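Local coordinates for protein transcriptional regulator (PDB 3BHQ) that probably binds DNA at cis-regulatory sites as a transcription factor of the TetR family, at residues 17-31 and 53-67. Residues are numbered along the deposited sequence; the frame is centred on the assembly and turned at random. Where two conformers were deposited one is given.
Sequences IIQAATAAFISKGYD and FTDKETLFGEVVLST. With EDO (1,2-ethanediol), chain E; EDO (1,2-ethanediol), chain I; EDO (1,2-ethanediol), chain K; EDO (1,2-ethanediol), chain H.
F25, A21 and I18 of helix 9-28 pack against V63, F60 and L59 of helix 56-83 in a near-perpendicular, largely apolar helix crossing, where the probable DNA-binding domain meets the long helix that runs on into the rest of the chain. The axes of the two helical segments cross at -100°, 9.3 Å apart at their closest. V63 is a knob among I18, A21, T22 and F25, its CG2 3.7 Å from A21 CB. In return F25 enters the hole between K56, L59, F60 and V63: F60 stacks over one face of its ring, centroids 4.4 Å apart and planes at 23°, while K56 CG meets its edge. At the far end I17 and I18 lean on the F53 ring.

Beyond the helix end, Y30 is clasped by K56. With CG anti to the backbone N (chi1 -162°) and a bend at chi3, the lysine chain lays CE over the centre of the Y30 ring, 3.6 Å away in a CH-pi contact. NZ, over the same face in a cation-pi contact 4.5 Å from the ring centroid, donates to Y30 O at 2.8 Å. NZ also serves T33 O and, through a water, D31, which is salt-bridged to R121. Y30 CD1 also touches F60 CD2 (3.5 Å). Replacing the Y30 ring with an alanine side chain is likely to leave K56 without the face it lies on, and F60 without that neighbour at its rim.

Beside V63, one water donates to T22 OG1 and V63 O and also bonds T67 OG1. The F25-Y30-F60 aromatic cluster helps join the first helix of the three-helix domain to the fourth, linking helix, as in TetR-family regulators; the predicted helix-turn-helix runs through the intervening chain and ends at F53.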
ATOM      1  N   ILE A  17     -11.742  26.741   4.304  1.00 20.70           N
ATOM      2  CA  ILE A  17     -10.725  26.464   5.300  1.00 18.36           C
ATOM      3  C   ILE A  17     -10.126  25.048   5.093  1.00 18.69           C
ATOM      4  O   ILE A  17      -8.911  24.885   5.143  1.00 19.31           O
ATOM      5  CB  ILE A  17     -11.273  26.638   6.748  1.00 17.49           C
ATOM      6  CG1 ILE A  17     -11.631  28.099   6.992  1.00 18.22           C
ATOM      7  CG2 ILE A  17     -10.263  26.149   7.777  1.00 16.46           C
ATOM      8  CD1 ILE A  17     -12.528  28.318   8.233  1.00 19.77           C
ATOM      9  N   ILE A  18     -10.987  24.047   4.912  1.00 20.95           N
ATOM     10  CA  ILE A  18     -10.518  22.670   4.685  1.00 21.16           C
ATOM     11  C   ILE A  18      -9.693  22.570   3.386  1.00 20.62           C
ATOM     12  O   ILE A  18      -8.646  21.921   3.347  1.00 23.09           O
ATOM     13  CB  ILE A  18     -11.686  21.655   4.711  1.00 20.79           C
ATOM     14  CG1 ILE A  18     -12.261  21.558   6.125  1.00 21.85           C
ATOM     15  CG2 ILE A  18     -11.204  20.269   4.256  1.00 23.03           C
ATOM     16  CD1 ILE A  18     -13.643  20.936   6.199  1.00 25.77           C
ATOM     17  N   GLN A  19     -10.139  23.264   2.349  1.00 20.67           N
ATOM     18  CA  GLN A  19      -9.391  23.300   1.071  1.00 23.46           C
ATOM     19  C   GLN A  19      -7.975  23.883   1.287  1.00 20.76           C
ATOM     20  O   GLN A  19      -6.954  23.340   0.816  1.00 22.10           O
ATOM     21  CB  GLN A  19     -10.209  24.098   0.057  1.00 24.67           C
ATOM     22  CG  GLN A  19      -9.670  24.161  -1.350  1.00 32.85           C
ATOM     23  CD  GLN A  19     -10.518  25.060  -2.271  1.00 35.92           C
ATOM     24  OE1 GLN A  19     -11.684  25.399  -1.978  1.00 50.09           O
ATOM     25  NE2 GLN A  19      -9.922  25.450  -3.393  1.00 54.32           N
ATOM     26  N   ALA A  20      -7.906  25.029   1.990  1.00 21.51           N
ATOM     27  CA  ALA A  20      -6.638  25.648   2.321  1.00 21.08           C
ATOM     28  C   ALA A  20      -5.753  24.774   3.186  1.00 21.31           C
ATOM     29  O   ALA A  20      -4.557  24.657   2.966  1.00 21.13           O
ATOM     30  CB  ALA A  20      -6.877  27.016   3.019  1.00 21.08           C
ATOM     31  N   ALA A  21      -6.358  24.112   4.175  1.00 19.75           N
ATOM     32  CA  ALA A  21      -5.619  23.241   5.078  1.00 18.73           C
ATOM     33  C   ALA A  21      -5.043  22.047   4.327  1.00 18.28           C
ATOM     34  O   ALA A  21      -3.940  21.645   4.591  1.00 19.42           O
ATOM     35  CB  ALA A  21      -6.511  22.782   6.246  1.00 18.29           C
ATOM     36  N   THR A  22      -5.840  21.512   3.419  1.00 18.32           N
ATOM     37  CA  THR A  22      -5.416  20.341   2.605  1.00 20.02           C
ATOM     38  C   THR A  22      -4.177  20.666   1.787  1.00 22.41           C
ATOM     39  O   THR A  22      -3.169  19.951   1.843  1.00 23.44           O
ATOM     40  CB  THR A  22      -6.521  19.867   1.659  1.00 20.95           C
ATOM     41  OG1 THR A  22      -7.728  19.542   2.381  1.00 21.22           O
ATOM     42  CG2 THR A  22      -6.066  18.605   0.881  1.00 22.61           C
ATOM     43  N   ALA A  23      -4.215  21.817   1.117  1.00 21.34           N
ATOM     44  CA  ALA A  23      -3.051  22.267   0.326  1.00 20.63           C
ATOM     45  C   ALA A  23      -1.830  22.547   1.212  1.00 22.22           C
ATOM     46  O   ALA A  23      -0.695  22.203   0.868  1.00 23.65           O
ATOM     47  CB  ALA A  23      -3.422  23.513  -0.496  1.00 22.99           C
ATOM     48  N   ALA A  24      -2.064  23.203   2.356  1.00 20.44           N
ATOM     49  CA  ALA A  24      -0.984  23.561   3.301  1.00 20.84           C
ATOM     50  C   ALA A  24      -0.288  22.337   3.878  1.00 22.71           C
ATOM     51  O   ALA A  24       0.946  22.260   3.890  1.00 24.41           O
ATOM     52  CB  ALA A  24      -1.521  24.479   4.443  1.00 21.13           C
ATOM     53  N   PHE A  25      -1.082  21.385   4.377  1.00 22.52           N
ATOM     54  CA  PHE A  25      -0.517  20.130   4.875  1.00 22.80           C
ATOM     55  C   PHE A  25       0.269  19.370   3.798  1.00 22.26           C
ATOM     56  O   PHE A  25       1.362  18.914   4.081  1.00 26.56           O
ATOM     57  CB  PHE A  25      -1.585  19.210   5.492  1.00 22.37           C
ATOM     58  CG  PHE A  25      -2.189  19.714   6.775  1.00 21.98           C
ATOM     59  CD1 PHE A  25      -1.376  20.173   7.817  1.00 22.32           C
ATOM     60  CD2 PHE A  25      -3.568  19.660   6.987  1.00 22.22           C
ATOM     61  CE1 PHE A  25      -1.926  20.625   9.007  1.00 23.39           C
ATOM     62  CE2 PHE A  25      -4.135  20.101   8.205  1.00 21.32           C
ATOM     63  CZ  PHE A  25      -3.305  20.577   9.211  1.00 22.17           C
ATOM     64  N   ILE A  26      -0.265  19.292   2.588  1.00 22.63           N
ATOM     65  CA  ILE A  26       0.453  18.613   1.474  1.00 23.38           C
ATOM     66  C   ILE A  26       1.762  19.324   1.151  1.00 28.90           C
ATOM     67  O   ILE A  26       2.807  18.690   1.023  1.00 29.66           O
ATOM     68  CB  ILE A  26      -0.445  18.448   0.241  1.00 23.86           C
ATOM     69  CG1 ILE A  26      -1.506  17.387   0.543  1.00 25.34           C
ATOM     70  CG2 ILE A  26       0.408  18.102  -1.030  1.00 26.65           C
ATOM     71  CD1 ILE A  26      -2.620  17.233  -0.477  1.00 26.79           C
ATOM     72  N   SER A  27       1.721  20.650   1.104  1.00 27.11           N
ATOM     73  CA  SER A  27       2.897  21.435   0.779  1.00 27.11           C
ATOM     74  C   SER A  27       3.972  21.471   1.865  1.00 28.14           C
ATOM     75  O   SER A  27       5.149  21.399   1.566  1.00 31.17           O
ATOM     76  CB  SER A  27       2.447  22.873   0.431  1.00 28.06           C
ATOM     77  OG  SER A  27       3.544  23.710   0.112  1.00 36.90           O
ATOM     78  N   LYS A  28       3.567  21.582   3.125  1.00 26.55           N
ATOM     79  CA  LYS A  28       4.495  21.840   4.222  1.00 28.05           C
ATOM     80  C   LYS A  28       4.611  20.738   5.252  1.00 26.52           C
ATOM     81  O   LYS A  28       5.527  20.793   6.082  1.00 30.91           O
ATOM     82  CB  LYS A  28       4.021  23.096   4.963  1.00 30.23           C
ATOM     83  CG  LYS A  28       3.781  24.331   4.096  1.00 35.18           C
ATOM     84  CD  LYS A  28       5.057  24.853   3.511  1.00 41.17           C
ATOM     85  CE  LYS A  28       4.829  26.199   2.804  1.00 43.20           C
ATOM     86  NZ  LYS A  28       3.940  26.065   1.589  1.00 48.67           N
ATOM     87  N   GLY A  29       3.664  19.796   5.248  1.00 26.18           N
ATOM     88  CA  GLY A  29       3.562  18.801   6.310  1.00 26.91           C
ATOM     89  C   GLY A  29       2.895  19.437   7.515  1.00 26.95           C
ATOM     90  O   GLY A  29       2.734  20.666   7.613  1.00 27.63           O
ATOM     91  N   TYR A  30       2.503  18.596   8.458  1.00 26.00           N
ATOM     92  CA  TYR A  30       1.840  19.051   9.675  1.00 24.71           C
ATOM     93  C   TYR A  30       2.655  20.073  10.470  1.00 26.69           C
ATOM     94  O   TYR A  30       2.138  21.142  10.812  1.00 26.36           O
ATOM     95  CB  TYR A  30       1.524  17.827  10.523  1.00 26.01           C
ATOM     96  CG  TYR A  30       0.777  18.088  11.772  1.00 26.33           C
ATOM     97  CD1 TYR A  30      -0.604  18.314  11.727  1.00 26.59           C
ATOM     98  CD2 TYR A  30       1.419  18.090  13.010  1.00 26.42           C
ATOM     99  CE1 TYR A  30      -1.322  18.546  12.877  1.00 27.16           C
ATOM    100  CE2 TYR A  30       0.706  18.308  14.184  1.00 28.61           C
ATOM    101  CZ  TYR A  30      -0.685  18.541  14.096  1.00 21.88           C
ATOM    102  OH  TYR A  30      -1.410  18.746  15.227  1.00 30.06           O
ATOM    103  N   ASP A  31       3.942  19.788  10.695  1.00 26.61           N
ATOM    104  CA  ASP A  31       4.799  20.697  11.476  1.00 27.94           C
ATOM    105  C   ASP A  31       5.178  21.962  10.752  1.00 27.03           C
ATOM    106  O   ASP A  31       5.571  22.912  11.404  1.00 31.60           O
ATOM    107  CB  ASP A  31       6.110  20.024  11.925  1.00 28.95           C
ATOM    108  CG  ASP A  31       5.907  18.992  12.992  1.00 36.17           C
ATOM    109  OD1 ASP A  31       4.944  19.123  13.783  1.00 35.76           O
ATOM    110  OD2 ASP A  31       6.755  18.069  13.065  1.00 39.16           O
ATOM    111  N   PHE A  53     -12.627  24.615  14.184  1.00 18.00           N
ATOM    112  CA  PHE A  53     -11.763  23.460  14.072  1.00 17.95           C
ATOM    113  C   PHE A  53     -10.855  23.162  15.259  1.00 19.57           C
ATOM    114  O   PHE A  53     -10.139  22.153  15.196  1.00 20.63           O
ATOM    115  CB  PHE A  53     -10.958  23.539  12.772  1.00 17.72           C
ATOM    116  CG  PHE A  53     -11.832  23.506  11.545  1.00 17.97           C
ATOM    117  CD1 PHE A  53     -12.386  22.302  11.135  1.00 21.97           C
ATOM    118  CD2 PHE A  53     -12.158  24.648  10.853  1.00 22.59           C
ATOM    119  CE1 PHE A  53     -13.237  22.237  10.019  1.00 19.84           C
ATOM    120  CE2 PHE A  53     -13.025  24.601   9.734  1.00 23.29           C
ATOM    121  CZ  PHE A  53     -13.546  23.387   9.314  1.00 23.67           C
ATOM    122  N   THR A  54     -10.865  24.019  16.290  1.00 19.19           N
ATOM    123  CA  THR A  54     -10.163  23.817  17.578  1.00 18.61           C
ATOM    124  C   THR A  54      -8.635  23.831  17.546  1.00 21.25           C
ATOM    125  O   THR A  54      -8.014  24.594  18.305  1.00 21.79           O
ATOM    126  CB  THR A  54     -10.671  22.535  18.288  1.00 21.73           C
ATOM    127  OG1 THR A  54     -12.002  22.806  18.717  1.00 21.86           O
ATOM    128  CG2 THR A  54      -9.815  22.163  19.556  1.00 20.81           C
ATOM    129  N   ASP A  55      -8.055  22.936  16.772  1.00 18.42           N
ATOM    130  CA  ASP A  55      -6.605  22.842  16.687  1.00 20.20           C
ATOM    131  C   ASP A  55      -6.174  22.206  15.391  1.00 19.47           C
ATOM    132  O   ASP A  55      -7.003  21.720  14.627  1.00 20.03           O
ATOM    133  CB  ASP A  55      -6.009  22.168  17.952  1.00 19.35           C
ATOM    134  CG  ASP A  55      -6.479  20.750  18.181  1.00 24.22           C
ATOM    135  OD1 ASP A  55      -6.864  20.022  17.227  1.00 21.67           O
ATOM    136  OD2 ASP A  55      -6.403  20.337  19.369  1.00 26.76           O
ATOM    137  N   LYS A  56      -4.863  22.228  15.142  1.00 21.19           N
ATOM    138  CA  LYS A  56      -4.303  21.756  13.906  1.00 19.20           C
ATOM    139  C   LYS A  56      -4.544  20.249  13.714  1.00 18.56           C
ATOM    140  O   LYS A  56      -4.809  19.788  12.589  1.00 20.80           O
ATOM    141  CB  LYS A  56      -2.818  22.127  13.852  1.00 20.55           C
ATOM    142  CG  LYS A  56      -2.214  22.078  12.488  1.00 24.51           C
ATOM    143  CD  LYS A  56      -0.809  22.696  12.435  1.00 23.82           C
ATOM    144  CE  LYS A  56       0.208  21.933  13.257  1.00 27.09           C
ATOM    145  NZ  LYS A  56       1.565  22.549  13.169  1.00 25.68           N
ATOM    146  N   GLU A  57      -4.522  19.493  14.816  1.00 21.03           N
ATOM    147  CA  GLU A  57      -4.761  18.043  14.755  1.00 20.62           C
ATOM    148  C   GLU A  57      -6.198  17.727  14.307  1.00 18.93           C
ATOM    149  O   GLU A  57      -6.421  16.841  13.478  1.00 19.97           O
ATOM    150  CB  GLU A  57      -4.479  17.391  16.124  1.00 21.11           C
ATOM    151  CG  GLU A  57      -4.755  15.901  16.215  1.00 22.35           C
ATOM    152  CD  GLU A  57      -4.212  15.265  17.491  1.00 22.89           C
ATOM    153  OE1 GLU A  57      -4.060  15.985  18.521  1.00 28.36           O
ATOM    154  OE2 GLU A  57      -3.983  14.050  17.462  1.00 22.51           O
ATOM    155  N   THR A  58      -7.150  18.412  14.914  1.00 19.76           N
ATOM    156  CA  THR A  58      -8.569  18.300  14.569  1.00 18.22           C
ATOM    157  C   THR A  58      -8.823  18.671  13.118  1.00 18.98           C
ATOM    158  O   THR A  58      -9.534  17.950  12.390  1.00 20.86           O
ATOM    159  CB  THR A  58      -9.428  19.117  15.556  1.00 20.88           C
ATOM    160  OG1 THR A  58      -9.168  18.686  16.903  1.00 21.58           O
ATOM    161  CG2 THR A  58     -10.931  18.977  15.235  1.00 18.95           C
ATOM    162  N   LEU A  59      -8.219  19.777  12.674  1.00 17.78           N
ATOM    163  CA  LEU A  59      -8.369  20.223  11.305  1.00 18.93           C
ATOM    164  C   LEU A  59      -7.806  19.184  10.306  1.00 19.74           C
ATOM    165  O   LEU A  59      -8.424  18.927   9.281  1.00 19.03           O
ATOM    166  CB  LEU A  59      -7.696  21.586  11.137  1.00 19.56           C
ATOM    167  CG  LEU A  59      -7.744  22.246   9.750  1.00 20.65           C
ATOM    168  CD1 LEU A  59      -9.116  22.228   9.068  1.00 19.64           C
ATOM    169  CD2 LEU A  59      -7.217  23.704   9.791  1.00 22.26           C
ATOM    170  N   PHE A  60      -6.677  18.563  10.641  1.00 19.76           N
ATOM    171  CA  PHE A  60      -6.083  17.509   9.781  1.00 18.57           C
ATOM    172  C   PHE A  60      -7.086  16.334   9.651  1.00 20.30           C
ATOM    173  O   PHE A  60      -7.267  15.759   8.573  1.00 22.06           O
ATOM    174  CB  PHE A  60      -4.747  17.034  10.364  1.00 21.15           C
ATOM    175  CG  PHE A  60      -3.771  16.388   9.381  1.00 20.67           C
ATOM    176  CD1 PHE A  60      -4.107  16.036   8.065  1.00 24.37           C
ATOM    177  CD2 PHE A  60      -2.488  16.068   9.836  1.00 21.41           C
ATOM    178  CE1 PHE A  60      -3.145  15.448   7.223  1.00 25.61           C
ATOM    179  CE2 PHE A  60      -1.542  15.459   8.992  1.00 25.19           C
ATOM    180  CZ  PHE A  60      -1.871  15.175   7.710  1.00 24.35           C
ATOM    181  N   GLY A  61      -7.771  15.999  10.747  1.00 20.23           N
ATOM    182  CA  GLY A  61      -8.779  14.961  10.701  1.00 19.01           C
ATOM    183  C   GLY A  61      -9.920  15.293   9.749  1.00 19.54           C
ATOM    184  O   GLY A  61     -10.376  14.438   8.983  1.00 19.47           O
ATOM    185  N   GLU A  62     -10.383  16.543   9.773  1.00 19.92           N
ATOM    186  CA  GLU A  62     -11.408  17.000   8.821  1.00 17.18           C
ATOM    187  C   GLU A  62     -10.934  16.987   7.354  1.00 19.60           C
ATOM    188  O   GLU A  62     -11.741  16.758   6.453  1.00 19.42           O
ATOM    189  CB  GLU A  62     -11.940  18.380   9.228  1.00 18.30           C
ATOM    190  CG  GLU A  62     -12.759  18.300  10.479  1.00 17.98           C
ATOM    191  CD  GLU A  62     -14.116  17.622  10.247  1.00 22.67           C
ATOM    192  OE1 GLU A  62     -14.836  17.938   9.269  1.00 27.40           O
ATOM    193  OE2 GLU A  62     -14.481  16.813  11.064  1.00 24.37           O
ATOM    194  N   VAL A  63      -9.653  17.316   7.121  1.00 18.47           N
ATOM    195  CA  VAL A  63      -9.049  17.238   5.776  1.00 19.34           C
ATOM    196  C   VAL A  63      -9.153  15.794   5.275  1.00 17.92           C
ATOM    197  O   VAL A  63      -9.584  15.547   4.136  1.00 19.66           O
ATOM    198  CB  VAL A  63      -7.588  17.708   5.798  1.00 19.91           C
ATOM    199  CG1 VAL A  63      -6.792  17.232   4.562  1.00 19.87           C
ATOM    200  CG2 VAL A  63      -7.557  19.239   5.935  1.00 18.92           C
ATOM    201  N   VAL A  64      -8.781  14.851   6.130  1.00 18.33           N
ATOM    202  CA  VAL A  64      -8.827  13.401   5.747  1.00 18.04           C
ATOM    203  C   VAL A  64     -10.254  12.999   5.406  1.00 18.89           C
ATOM    204  O   VAL A  64     -10.527  12.405   4.356  1.00 19.88           O
ATOM    205  CB  VAL A  64      -8.196  12.469   6.798  1.00 18.09           C
ATOM    206  CG1 VAL A  64      -8.469  10.978   6.457  1.00 20.19           C
ATOM    207  CG2 VAL A  64      -6.688  12.778   6.969  1.00 20.84           C
ATOM    208  N   LEU A  65     -11.200  13.356   6.271  1.00 18.64           N
ATOM    209  CA  LEU A  65     -12.594  13.016   6.005  1.00 18.77           C
ATOM    210  C   LEU A  65     -13.152  13.666   4.744  1.00 18.99           C
ATOM    211  O   LEU A  65     -13.912  13.026   4.018  1.00 19.54           O
ATOM    212  CB  LEU A  65     -13.488  13.330   7.201  1.00 18.19           C
ATOM    213  CG  LEU A  65     -13.222  12.544   8.464  1.00 19.08           C
ATOM    214  CD1 LEU A  65     -14.065  13.141   9.617  1.00 21.74           C
ATOM    215  CD2 LEU A  65     -13.542  11.062   8.271  1.00 21.29           C
ATOM    216  N   SER A  66     -12.807  14.931   4.479  1.00 18.50           N
ATOM    217  CA  SER A  66     -13.272  15.628   3.268  0.50 17.53           C
ATOM    218  C   SER A  66     -12.753  14.950   2.004  1.00 19.30           C
ATOM    219  O   SER A  66     -13.501  14.744   1.065  1.00 20.73           O
ATOM    220  CB  SER A  66     -12.829  17.099   3.270  0.50 19.04           C
ATOM    221  OG  SER A  66     -13.313  17.793   2.126  0.50 18.39           O
ATOM    222  N   THR A  67     -11.474  14.598   2.016  1.00 19.48           N
ATOM    223  CA  THR A  67     -10.861  13.921   0.869  1.00 20.18           C
ATOM    224  C   THR A  67     -11.515  12.531   0.665  1.00 20.11           C
ATOM    225  O   THR A  67     -11.866  12.178  -0.475  1.00 19.52           O
ATOM    226  CB  THR A  67      -9.348  13.847   1.016  1.00 21.23           C
ATOM    227  OG1 THR A  67      -8.820  15.166   0.898  1.00 23.00           O
ATOM    228  CG2 THR A  67      -8.768  12.989  -0.119  1.00 21.13           C
TER
HETATM  229  C1  EDO E 213       0.567  25.671   0.278  1.00 46.80           C
HETATM  230  O1  EDO E 213       0.007  26.164  -0.945  1.00 57.40           O
HETATM  231  C2  EDO E 213       0.135  26.531   1.456  1.00 40.84           C
HETATM  232  O2  EDO E 213       1.146  26.609   2.462  1.00 32.73           O
HETATM  233  C1  EDO I 217      -6.789  15.379  -2.265  1.00 38.45           C
HETATM  234  O1  EDO I 217      -7.828  15.965  -1.483  1.00 31.63           O
HETATM  235  C2  EDO I 217      -5.596  16.292  -2.121  1.00 40.29           C
HETATM  236  O2  EDO I 217      -5.923  17.533  -2.747  1.00 38.58           O
HETATM  237  C1  EDO K 219       5.482  17.351   3.477  1.00 53.38           C
HETATM  238  O1  EDO K 219       6.161  16.152   3.854  1.00 49.83           O
HETATM  239  C2  EDO K 219       6.185  18.004   2.297  1.00 52.68           C
HETATM  240  O2  EDO K 219       7.041  19.041   2.777  1.00 57.85           O
HETATM  241  C1  EDO H 216      -0.065  15.730  17.376  1.00 45.17           C
HETATM  242  O1  EDO H 216       1.314  15.524  17.698  1.00 44.70           O
HETATM  243  C2  EDO H 216      -0.573  16.975  18.094  1.00 50.26           C
HETATM  244  O2  EDO H 216      -0.098  18.154  17.424  1.00 46.56           O
HETATM  245  O   HOH W   1      -9.552  17.640   1.935  1.00 22.89           O
HETATM  246  O   HOH W   2       3.424  21.238  14.788  1.00 33.62           O